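TRNA (guanine(26)-N(2))-dimethyltransferase (PDB 2EJT) probably dimethylates N2 of guanine 26 in a number of tRNAs, drawing both methyl groups from S-adenosyl-L-methionine. Local coordinates at residues 32-37 and 303-308; 38-43 and 295-300; 320-325 and 362-367. All coordinates share one frame; numbering follows the deposited sequence.

Interaction 1 of 3, residues 32-37 and 303-308; sequences MALNRD and KQALKL. With SAM (S-adenosylmethionine), chain B.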
loop_
_atom_site.group_PDB
_atom_site.type_symbol
_atom_site.label_atom_id
_atom_site.label_comp_id
_atom_site.label_asym_id
_atom_site.label_seq_id
_atom_site.Cartn_x
_atom_site.Cartn_y
_atom_site.Cartn_z
ATOM N N MET A 32 -3.597 -7.731 -10.644
ATOM C CA MET A 32 -2.576 -7.253 -9.714
ATOM C C MET A 32 -1.286 -6.882 -10.435
ATOM O O MET A 32 -0.273 -6.593 -9.793
ATOM C CB MET A 32 -2.263 -8.313 -8.657
ATOM C CG MET A 32 -3.340 -8.498 -7.606
ATOM S SD MET A 32 -3.728 -6.971 -6.719
ATOM C CE MET A 32 -5.363 -6.611 -7.389
ATOM N N ALA A 33 -1.318 -6.909 -11.764
ATOM C CA ALA A 33 -0.142 -6.565 -12.555
ATOM C C ALA A 33 0.203 -5.097 -12.315
ATOM O O ALA A 33 1.371 -4.704 -12.361
ATOM C CB ALA A 33 -0.415 -6.805 -14.037
ATOM N N LEU A 34 -0.829 -4.292 -12.065
ATOM C CA LEU A 34 -0.658 -2.871 -11.800
ATOM C C LEU A 34 0.040 -2.678 -10.456
ATOM O O LEU A 34 0.981 -1.893 -10.343
ATOM C CB LEU A 34 -2.021 -2.170 -11.778
ATOM C CG LEU A 34 -2.037 -0.744 -11.214
ATOM C CD1 LEU A 34 -1.166 0.164 -12.064
ATOM C CD2 LEU A 34 -3.460 -0.229 -11.178
ATOM N N ASN A 35 -0.433 -3.390 -9.439
ATOM C CA ASN A 35 0.158 -3.306 -8.111
ATOM C C ASN A 35 1.632 -3.680 -8.219
ATOM O O ASN A 35 2.489 -3.028 -7.626
ATOM C CB ASN A 35 -0.562 -4.259 -7.147
ATOM C CG ASN A 35 0.100 -4.330 -5.771
ATOM O OD1 ASN A 35 1.232 -4.803 -5.629
ATOM N ND2 ASN A 35 -0.614 -3.865 -4.748
ATOM N N ARG A 36 1.924 -4.722 -8.993
ATOM C CA ARG A 36 3.306 -5.158 -9.157
ATOM C C ARG A 36 4.129 -4.140 -9.950
ATOM O O ARG A 36 5.319 -3.974 -9.695
ATOM C CB ARG A 36 3.356 -6.546 -9.803
ATOM C CG ARG A 36 2.844 -7.655 -8.879
ATOM C CD ARG A 36 3.020 -9.044 -9.490
ATOM N NE ARG A 36 2.012 -9.386 -10.496
ATOM C CZ ARG A 36 0.804 -9.870 -10.218
ATOM N NH1 ARG A 36 -0.045 -10.156 -11.202
ATOM N NH2 ARG A 36 0.440 -10.071 -8.958
ATOM N N ASP A 37 3.499 -3.442 -10.891
ATOM C CA ASP A 37 4.213 -2.422 -11.660
ATOM C C ASP A 37 4.663 -1.280 -10.746
ATOM O O ASP A 37 5.773 -0.763 -10.891
ATOM C CB ASP A 37 3.331 -1.822 -12.762
ATOM C CG ASP A 37 3.200 -2.722 -13.973
ATOM O OD1 ASP A 37 4.196 -3.371 -14.350
ATOM O OD2 ASP A 37 2.102 -2.762 -14.567
ATOM N N LYS A 303 -0.309 2.130 -18.953
ATOM C CA LYS A 303 -1.256 3.242 -19.006
ATOM C C LYS A 303 -1.983 3.444 -17.677
ATOM O O LYS A 303 -2.158 4.576 -17.222
ATOM C CB LYS A 303 -2.268 3.054 -20.149
ATOM C CG LYS A 303 -3.519 2.243 -19.819
ATOM C CD LYS A 303 -3.345 0.739 -20.043
ATOM C CE LYS A 303 -2.467 0.080 -18.997
ATOM N NZ LYS A 303 -2.413 -1.382 -19.224
ATOM N N GLN A 304 -2.393 2.345 -17.052
ATOM C CA GLN A 304 -3.088 2.407 -15.770
ATOM C C GLN A 304 -2.155 2.882 -14.654
ATOM O O GLN A 304 -2.571 3.607 -13.754
ATOM C CB GLN A 304 -3.650 1.033 -15.406
ATOM C CG GLN A 304 -4.581 0.440 -16.441
ATOM C CD GLN A 304 -5.151 -0.901 -16.010
ATOM O OE1 GLN A 304 -5.807 -1.590 -16.795
ATOM N NE2 GLN A 304 -4.908 -1.278 -14.758
ATOM N N ALA A 305 -0.894 2.471 -14.721
ATOM C CA ALA A 305 0.094 2.847 -13.718
ATOM C C ALA A 305 0.401 4.342 -13.751
ATOM O O ALA A 305 0.545 4.984 -12.704
ATOM C CB ALA A 305 1.369 2.049 -13.927
ATOM N N LEU A 306 0.513 4.892 -14.955
ATOM C CA LEU A 306 0.796 6.311 -15.115
ATOM C C LEU A 306 -0.412 7.131 -14.697
ATOM O O LEU A 306 -0.271 8.176 -14.067
ATOM C CB LEU A 306 1.151 6.631 -16.571
ATOM C CG LEU A 306 2.525 6.163 -17.057
ATOM C CD1 LEU A 306 2.614 6.318 -18.571
ATOM C CD2 LEU A 306 3.617 6.969 -16.356
ATOM N N LYS A 307 -1.601 6.649 -15.049
ATOM C CA LYS A 307 -2.832 7.344 -14.706
ATOM C C LYS A 307 -2.981 7.434 -13.187
ATOM O O LYS A 307 -3.416 8.452 -12.657
ATOM C CB LYS A 307 -4.035 6.618 -15.312
ATOM C CG LYS A 307 -5.350 7.357 -15.138
ATOM C CD LYS A 307 -6.505 6.619 -15.808
ATOM C CE LYS A 307 -6.812 5.292 -15.121
ATOM N NZ LYS A 307 -7.301 5.478 -13.722
ATOM N N LEU A 308 -2.604 6.366 -12.491
ATOM C CA LEU A 308 -2.701 6.341 -11.038
ATOM C C LEU A 308 -1.603 7.173 -10.380
ATOM O O LEU A 308 -1.869 7.943 -9.458
ATOM C CB LEU A 308 -2.637 4.898 -10.532
ATOM C CG LEU A 308 -2.690 4.703 -9.013
ATOM C CD1 LEU A 308 -3.902 5.427 -8.439
ATOM C CD2 LEU A 308 -2.754 3.220 -8.695
HETATM N N SAM B . 2.463 -12.207 -4.174
HETATM C CA SAM B . 1.574 -12.337 -5.186
HETATM C C SAM B . 1.470 -11.881 -6.530
HETATM O O SAM B . 0.995 -12.851 -7.267
HETATM O OXT SAM B . 1.804 -10.711 -6.852
HETATM C CB SAM B . 0.512 -13.219 -4.454
HETATM C CG SAM B . -0.067 -13.989 -3.293
HETATM S SD SAM B . -1.448 -14.947 -2.895
HETATM C CE SAM B . -2.904 -13.961 -3.180
HETATM C "C5'" SAM B . -1.106 -15.336 -1.268
HETATM C "C4'" SAM B . -0.762 -16.867 -1.087
HETATM O "O4'" SAM B . -0.172 -16.833 0.214
HETATM C "C3'" SAM B . -0.558 -18.269 -1.647
HETATM O "O3'" SAM B . 0.318 -18.694 -2.747
HETATM C "C2'" SAM B . -0.278 -19.122 -0.404
HETATM O "O2'" SAM B . -0.247 -20.430 -0.292
HETATM C "C1'" SAM B . -0.058 -18.151 0.738
HETATM N N9 SAM B . 0.240 -18.278 2.297
HETATM C C8 SAM B . -0.703 -18.391 3.223
HETATM N N7 SAM B . -0.154 -18.468 4.405
HETATM C C5 SAM B . 1.151 -18.408 4.274
HETATM C C6 SAM B . 2.226 -18.436 5.177
HETATM N N6 SAM B . 1.999 -18.548 6.483
HETATM N N1 SAM B . 3.523 -18.349 4.701
HETATM C C2 SAM B . 3.780 -18.236 3.366
HETATM N N3 SAM B . 2.754 -18.204 2.474
HETATM C C4 SAM B . 1.431 -18.290 2.895
#
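L34 and A305 mark the closest backbone approach of helix 33-37 and helix 303-308, with CA atoms 6.1 Å apart. The two short axes come within 9.5 Å and cross at -61°, and no hydrogen bond spans them. L34 makes the largest contribution to the contact. Its CG lies anti to the backbone N (chi1 167°), which sends the isobutyl fork across the gap. CD1 presses on the A305 backbone, 3.4 Å from CA, tighter than an ordinary carbon contact, and also rests on A305 CB. CD2 reaches the amide end of Q304, 4.0 Å from NE2, and more distantly L308 CD2. D37 adds only a loose touch of its CB on A305; its carboxylate is engaged chiefly by a salt bridge to R64.

R36 leaves the same helix toward the cofactor. A bend at chi3 brings NH2 to SAM OXT at 2.6 Å in a bent bond (N-H...OXT 137°), and this carboxylate oxygen sits at the guanidinium edge near its plane. M32 O lies over the guanidinium centre on one face. E8 and N29 O take NE and NH1, which probably restrains the group's rotation while it holds the methionine end of SAM.

Helix 302-314 thus packs on the R36-bearing helix of the class I methyltransferase domain, where N35 and M32 meet strand 226-235, R36 lies against helix 60-68, and L306 faces helix 284-295.

Interaction 2 of 3, residues 38-43 and 295-300; sequences IVVVLL and ESLSLA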
loop_
_atom_site.group_PDB
_atom_site.type_symbol
_atom_site.label_atom_id
_atom_site.label_comp_id
_atom_site.label_asym_id
_atom_site.label_seq_id
_atom_site.Cartn_x
_atom_site.Cartn_y
_atom_site.Cartn_z
ATOM N N ILE A 38 3.787 -0.877 -9.824
ATOM C CA ILE A 38 4.092 0.218 -8.902
ATOM C C ILE A 38 5.286 -0.128 -8.024
ATOM O O ILE A 38 6.140 0.715 -7.786
ATOM C CB ILE A 38 2.878 0.564 -7.989
ATOM C CG1 ILE A 38 1.652 0.908 -8.843
ATOM C CG2 ILE A 38 3.216 1.750 -7.089
ATOM C CD1 ILE A 38 1.858 2.066 -9.793
ATOM N N VAL A 39 5.346 -1.365 -7.543
ATOM C CA VAL A 39 6.464 -1.779 -6.705
ATOM C C VAL A 39 7.746 -1.699 -7.533
ATOM O O VAL A 39 8.755 -1.151 -7.085
ATOM C CB VAL A 39 6.308 -3.234 -6.193
ATOM C CG1 VAL A 39 7.275 -3.475 -5.043
ATOM C CG2 VAL A 39 4.888 -3.497 -5.759
ATOM N N VAL A 40 7.697 -2.247 -8.745
ATOM C CA VAL A 40 8.855 -2.220 -9.631
ATOM C C VAL A 40 9.379 -0.799 -9.809
ATOM O O VAL A 40 10.580 -0.559 -9.690
ATOM C CB VAL A 40 8.519 -2.836 -11.013
ATOM C CG1 VAL A 40 9.553 -2.412 -12.058
ATOM C CG2 VAL A 40 8.491 -4.354 -10.897
ATOM N N VAL A 41 8.480 0.141 -10.093
ATOM C CA VAL A 41 8.881 1.535 -10.267
ATOM C C VAL A 41 9.563 2.080 -9.007
ATOM O O VAL A 41 10.618 2.713 -9.090
ATOM C CB VAL A 41 7.674 2.435 -10.587
ATOM C CG1 VAL A 41 8.098 3.896 -10.556
ATOM C CG2 VAL A 41 7.099 2.071 -11.952
ATOM N N LEU A 42 8.955 1.837 -7.847
ATOM C CA LEU A 42 9.507 2.317 -6.580
ATOM C C LEU A 42 10.894 1.731 -6.304
ATOM O O LEU A 42 11.824 2.442 -5.916
ATOM C CB LEU A 42 8.561 1.976 -5.419
ATOM C CG LEU A 42 9.021 2.446 -4.027
ATOM C CD1 LEU A 42 9.176 3.971 -4.012
ATOM C CD2 LEU A 42 8.024 2.003 -2.970
ATOM N N LEU A 43 11.037 0.430 -6.518
ATOM C CA LEU A 43 12.315 -0.218 -6.277
ATOM C C LEU A 43 13.426 0.326 -7.174
ATOM O O LEU A 43 14.602 0.269 -6.817
ATOM C CB LEU A 43 12.165 -1.738 -6.425
ATOM C CG LEU A 43 11.895 -2.484 -5.106
ATOM C CD1 LEU A 43 10.812 -1.783 -4.299
ATOM C CD2 LEU A 43 11.505 -3.919 -5.403
ATOM N N GLU A 295 7.352 6.212 -16.728
ATOM C CA GLU A 295 7.349 6.582 -18.134
ATOM C C GLU A 295 8.525 5.988 -18.911
ATOM O O GLU A 295 8.355 5.553 -20.050
ATOM C CB GLU A 295 7.337 8.108 -18.276
ATOM C CG GLU A 295 6.009 8.739 -17.876
ATOM C CD GLU A 295 6.028 10.256 -17.916
ATOM O OE1 GLU A 295 6.822 10.864 -17.167
ATOM O OE2 GLU A 295 5.244 10.842 -18.692
ATOM N N SER A 296 9.707 5.953 -18.301
ATOM C CA SER A 296 10.888 5.419 -18.977
ATOM C C SER A 296 11.047 3.904 -18.841
ATOM O O SER A 296 12.060 3.345 -19.253
ATOM C CB SER A 296 12.153 6.105 -18.455
ATOM O OG SER A 296 12.489 5.637 -17.162
ATOM N N LEU A 297 10.053 3.237 -18.265
ATOM C CA LEU A 297 10.115 1.787 -18.099
ATOM C C LEU A 297 8.995 1.081 -18.841
ATOM O O LEU A 297 7.938 1.654 -19.090
ATOM C CB LEU A 297 10.025 1.403 -16.619
ATOM C CG LEU A 297 11.239 1.635 -15.721
ATOM C CD1 LEU A 297 10.881 1.258 -14.287
ATOM C CD2 LEU A 297 12.414 0.807 -16.218
ATOM N N SER A 298 9.238 -0.173 -19.201
ATOM C CA SER A 298 8.221 -0.966 -19.872
ATOM C C SER A 298 7.532 -1.694 -18.730
ATOM O O SER A 298 8.181 -2.411 -17.968
ATOM C CB SER A 298 8.863 -1.964 -20.844
ATOM O OG SER A 298 9.797 -2.802 -20.187
ATOM N N LEU A 299 6.228 -1.486 -18.596
ATOM C CA LEU A 299 5.462 -2.105 -17.523
ATOM C C LEU A 299 4.354 -2.987 -18.082
ATOM O O LEU A 299 4.081 -2.953 -19.280
ATOM C CB LEU A 299 4.871 -1.015 -16.626
ATOM C CG LEU A 299 5.891 -0.054 -16.000
ATOM C CD1 LEU A 299 5.166 1.121 -15.339
ATOM C CD2 LEU A 299 6.749 -0.805 -14.992
ATOM N N ALA A 300 3.723 -3.771 -17.211
ATOM C CA ALA A 300 2.642 -4.674 -17.605
ATOM C C ALA A 300 1.337 -3.935 -17.917
ATOM O O ALA A 300 0.596 -4.316 -18.824
ATOM C CB ALA A 300 2.404 -5.710 -16.507
#
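L299 and L297 lay their branched ends against V40 and V41 of helix 33-46, a helix of the class I, Rossmann-like methyltransferase fold. The two leucines belong to the extended link between helix 284-295 and helix 302-314.

L299 can be followed outward. Its CB passes close to the carboxylate of D37, one turn before V41 on helix 33-46, whose OD1 probably also accepts a hydrogen bond from A300 N. CG stands anti to the carbonyl carbon (chi1 -58°), so the fork is carried toward the helix. Of its two tips, CD1 meets V41 CG2 at 4.0 Å, and CD2 touches V40 while also lying near V41 CG2, 4.2 Å away. The side chains of V41 and L299 cross at about a right angle, one valine methyl facing both leucine methyls.

L297 has a looser fit: its CD1 is 4.5 Å from V41 CA, so this methyl touches the helix backbone at that one atom as well as the V40 side chain. Everything across the contact is apolar, and no hydrogen bond spans the two segments. K302 NZ bonds to the carbonyl oxygens of E295 and L297. V40 also touches E68 and T69, and V41 reaches M290 of helix 284-295. A single methyl, V40 CG1, touches both leucines, 4.4 Å from L299 CD2 and 4.5 Å from L297 CD1.

Interaction 3 of 3, residues 320-325 and 362-367; sequences LFYDTH and IKTSAP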
loop_
_atom_site.group_PDB
_atom_site.type_symbol
_atom_site.label_atom_id
_atom_site.label_comp_id
_atom_site.label_asym_id
_atom_site.label_seq_id
_atom_site.Cartn_x
_atom_site.Cartn_y
_atom_site.Cartn_z
ATOM N N LEU A 320 -8.006 13.564 4.650
ATOM C CA LEU A 320 -9.379 13.519 4.176
ATOM C C LEU A 320 -9.734 14.454 3.028
ATOM O O LEU A 320 -8.872 15.119 2.454
ATOM C CB LEU A 320 -10.328 13.738 5.360
ATOM C CG LEU A 320 -9.988 12.828 6.556
ATOM C CD1 LEU A 320 -11.042 12.954 7.653
ATOM C CD2 LEU A 320 -9.888 11.382 6.078
ATOM N N PHE A 321 -11.020 14.492 2.699
ATOM C CA PHE A 321 -11.506 15.301 1.595
ATOM C C PHE A 321 -13.014 15.478 1.685
ATOM O O PHE A 321 -13.659 14.937 2.577
ATOM C CB PHE A 321 -11.140 14.616 0.270
ATOM C CG PHE A 321 -11.697 13.220 0.132
ATOM C CD1 PHE A 321 -12.963 13.005 -0.413
ATOM C CD2 PHE A 321 -10.953 12.118 0.548
ATOM C CE1 PHE A 321 -13.476 11.715 -0.544
ATOM C CE2 PHE A 321 -11.456 10.822 0.423
ATOM C CZ PHE A 321 -12.721 10.620 -0.125
ATOM N N TYR A 322 -13.563 16.252 0.761
ATOM C CA TYR A 322 -14.995 16.490 0.725
ATOM C C TYR A 322 -15.530 15.844 -0.540
ATOM O O TYR A 322 -15.069 16.135 -1.649
ATOM C CB TYR A 322 -15.297 17.997 0.729
ATOM C CG TYR A 322 -14.794 18.701 1.972
ATOM C CD1 TYR A 322 -15.278 18.357 3.237
ATOM C CD2 TYR A 322 -13.802 19.674 1.892
ATOM C CE1 TYR A 322 -14.780 18.965 4.391
ATOM C CE2 TYR A 322 -13.295 20.288 3.036
ATOM C CZ TYR A 322 -13.785 19.929 4.280
ATOM O OH TYR A 322 -13.269 20.526 5.406
ATOM N N ASP A 323 -16.477 14.931 -0.363
ATOM C CA ASP A 323 -17.077 14.242 -1.488
ATOM C C ASP A 323 -18.303 15.038 -1.917
ATOM O O ASP A 323 -19.283 15.143 -1.178
ATOM C CB ASP A 323 -17.460 12.820 -1.084
ATOM C CG ASP A 323 -17.947 11.999 -2.254
ATOM O OD1 ASP A 323 -19.055 12.280 -2.747
ATOM O OD2 ASP A 323 -17.214 11.084 -2.689
ATOM N N THR A 324 -18.228 15.608 -3.116
ATOM C CA THR A 324 -19.300 16.430 -3.667
ATOM C C THR A 324 -20.658 15.733 -3.714
ATOM O O THR A 324 -21.683 16.331 -3.388
ATOM C CB THR A 324 -18.946 16.900 -5.086
ATOM O OG1 THR A 324 -17.732 17.660 -5.043
ATOM C CG2 THR A 324 -20.049 17.768 -5.647
ATOM N N HIS A 325 -20.664 14.470 -4.123
ATOM C CA HIS A 325 -21.908 13.726 -4.212
ATOM C C HIS A 325 -22.490 13.423 -2.831
ATOM O O HIS A 325 -23.640 13.756 -2.555
ATOM C CB HIS A 325 -21.691 12.421 -4.973
ATOM C CG HIS A 325 -22.959 11.687 -5.279
ATOM N ND1 HIS A 325 -23.877 12.143 -6.201
ATOM C CD2 HIS A 325 -23.472 10.541 -4.773
ATOM C CE1 HIS A 325 -24.901 11.309 -6.249
ATOM N NE2 HIS A 325 -24.680 10.328 -5.391
ATOM N N ILE A 362 -12.877 15.904 -3.396
ATOM C CA ILE A 362 -12.028 17.070 -3.597
ATOM C C ILE A 362 -11.241 17.365 -2.330
ATOM O O ILE A 362 -11.821 17.598 -1.270
ATOM C CB ILE A 362 -12.844 18.334 -3.946
ATOM C CG1 ILE A 362 -13.538 18.167 -5.297
ATOM C CG2 ILE A 362 -11.924 19.551 -3.987
ATOM C CD1 ILE A 362 -14.594 19.224 -5.550
ATOM N N LYS A 363 -9.918 17.340 -2.449
ATOM C CA LYS A 363 -9.049 17.647 -1.325
ATOM C C LYS A 363 -8.775 19.140 -1.399
ATOM O O LYS A 363 -8.423 19.669 -2.455
ATOM C CB LYS A 363 -7.744 16.852 -1.419
ATOM C CG LYS A 363 -7.918 15.385 -1.073
ATOM C CD LYS A 363 -6.595 14.651 -1.049
ATOM C CE LYS A 363 -6.730 13.308 -0.344
ATOM N NZ LYS A 363 -6.872 13.456 1.135
ATOM N N THR A 364 -8.954 19.824 -0.282
ATOM C CA THR A 364 -8.745 21.255 -0.264
ATOM C C THR A 364 -8.407 21.756 1.127
ATOM O O THR A 364 -8.784 21.150 2.131
ATOM C CB THR A 364 -10.006 21.997 -0.754
ATOM O OG1 THR A 364 -9.789 23.411 -0.704
ATOM C CG2 THR A 364 -11.197 21.660 0.126
ATOM N N SER A 365 -7.691 22.872 1.174
ATOM C CA SER A 365 -7.315 23.485 2.436
ATOM C C SER A 365 -8.465 24.361 2.936
ATOM O O SER A 365 -8.459 24.825 4.075
ATOM C CB SER A 365 -6.068 24.340 2.236
ATOM O OG SER A 365 -6.282 25.290 1.203
ATOM N N ALA A 366 -9.457 24.582 2.077
ATOM C CA ALA A 366 -10.597 25.414 2.434
ATOM C C ALA A 366 -11.433 24.813 3.559
ATOM O O ALA A 366 -11.556 23.593 3.672
ATOM C CB ALA A 366 -11.472 25.650 1.208
ATOM N N PRO A 367 -12.001 25.670 4.423
ATOM C CA PRO A 367 -12.832 25.197 5.532
ATOM C C PRO A 367 -14.099 24.569 4.947
ATOM O O PRO A 367 -14.509 24.918 3.841
ATOM C CB PRO A 367 -13.149 26.477 6.303
ATOM C CG PRO A 367 -12.010 27.380 5.975
ATOM C CD PRO A 367 -11.784 27.123 4.513
HETATM O O HOH W 1 -9.344 18.057 2.050
#
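Y322 and I362 form an antiparallel hydrogen-bonded pair that joins strand 322-323 to strand 361-364. Y322 N reaches I362 O at 3.0 Å in an almost straight bond (178°), and I362 N returns to Y322 O at 2.8 Å with more bend (149°).

The L320 carbonyl serves two donors. K363 NZ comes from above the carbonyl plane at 2.9 Å, and a water also donates to L320 O while accepting from T364 N, linking residues two along each segment from the direct pair. The chain of K363 runs past F321, CG lying 3.6 Å from F321 CB, and a final bend at chi4 (-73°) brings the ammonium to the carbonyl. I318 O and the carboxylate of E194 also hold NZ, and E194 takes L320 N too. T364 OG1 accepts A366 N at 3.0 Å in an ST turn and is bonded to E351 O. T364 CG2 meets the Y322 ring in plane, at its edge, 3.7 Å from CD2; F259 and F371 bring their own rings against that tyrosine.

Helix 302-314, strand 322-323, helices 324-331 and 338-347, then strands 352-355 and 361-364 follow in an order consistent with a winged-helix unit, with 361-364 central in its sheet. Two carbonyls accept from the buried lysine and the E194 carboxylate offsets its charge, which probably keeps it protonated and ties the loop before strand 322-323 to the sheet.

How the interactions relate
Interactions 1 and 2 share helix 33-46, with centres about 8 Å apart, and the second is nested inside the chain loop closed by the first. Their apolar seams are joined by D37, which belongs to interaction 1 and touches the 295-300 segment. Interaction 1 is the more buried of the two and extends to the cofactor; interaction 2 has partly exposed leucines on a surface link. Interaction 3 stands apart, its centre about 26 Å from that of interaction 1 and about 30 Å from that of interaction 2, and is also buried. There, backbone pairing, a lysine and a water do the joining, whereas the first two rely on methyl packing.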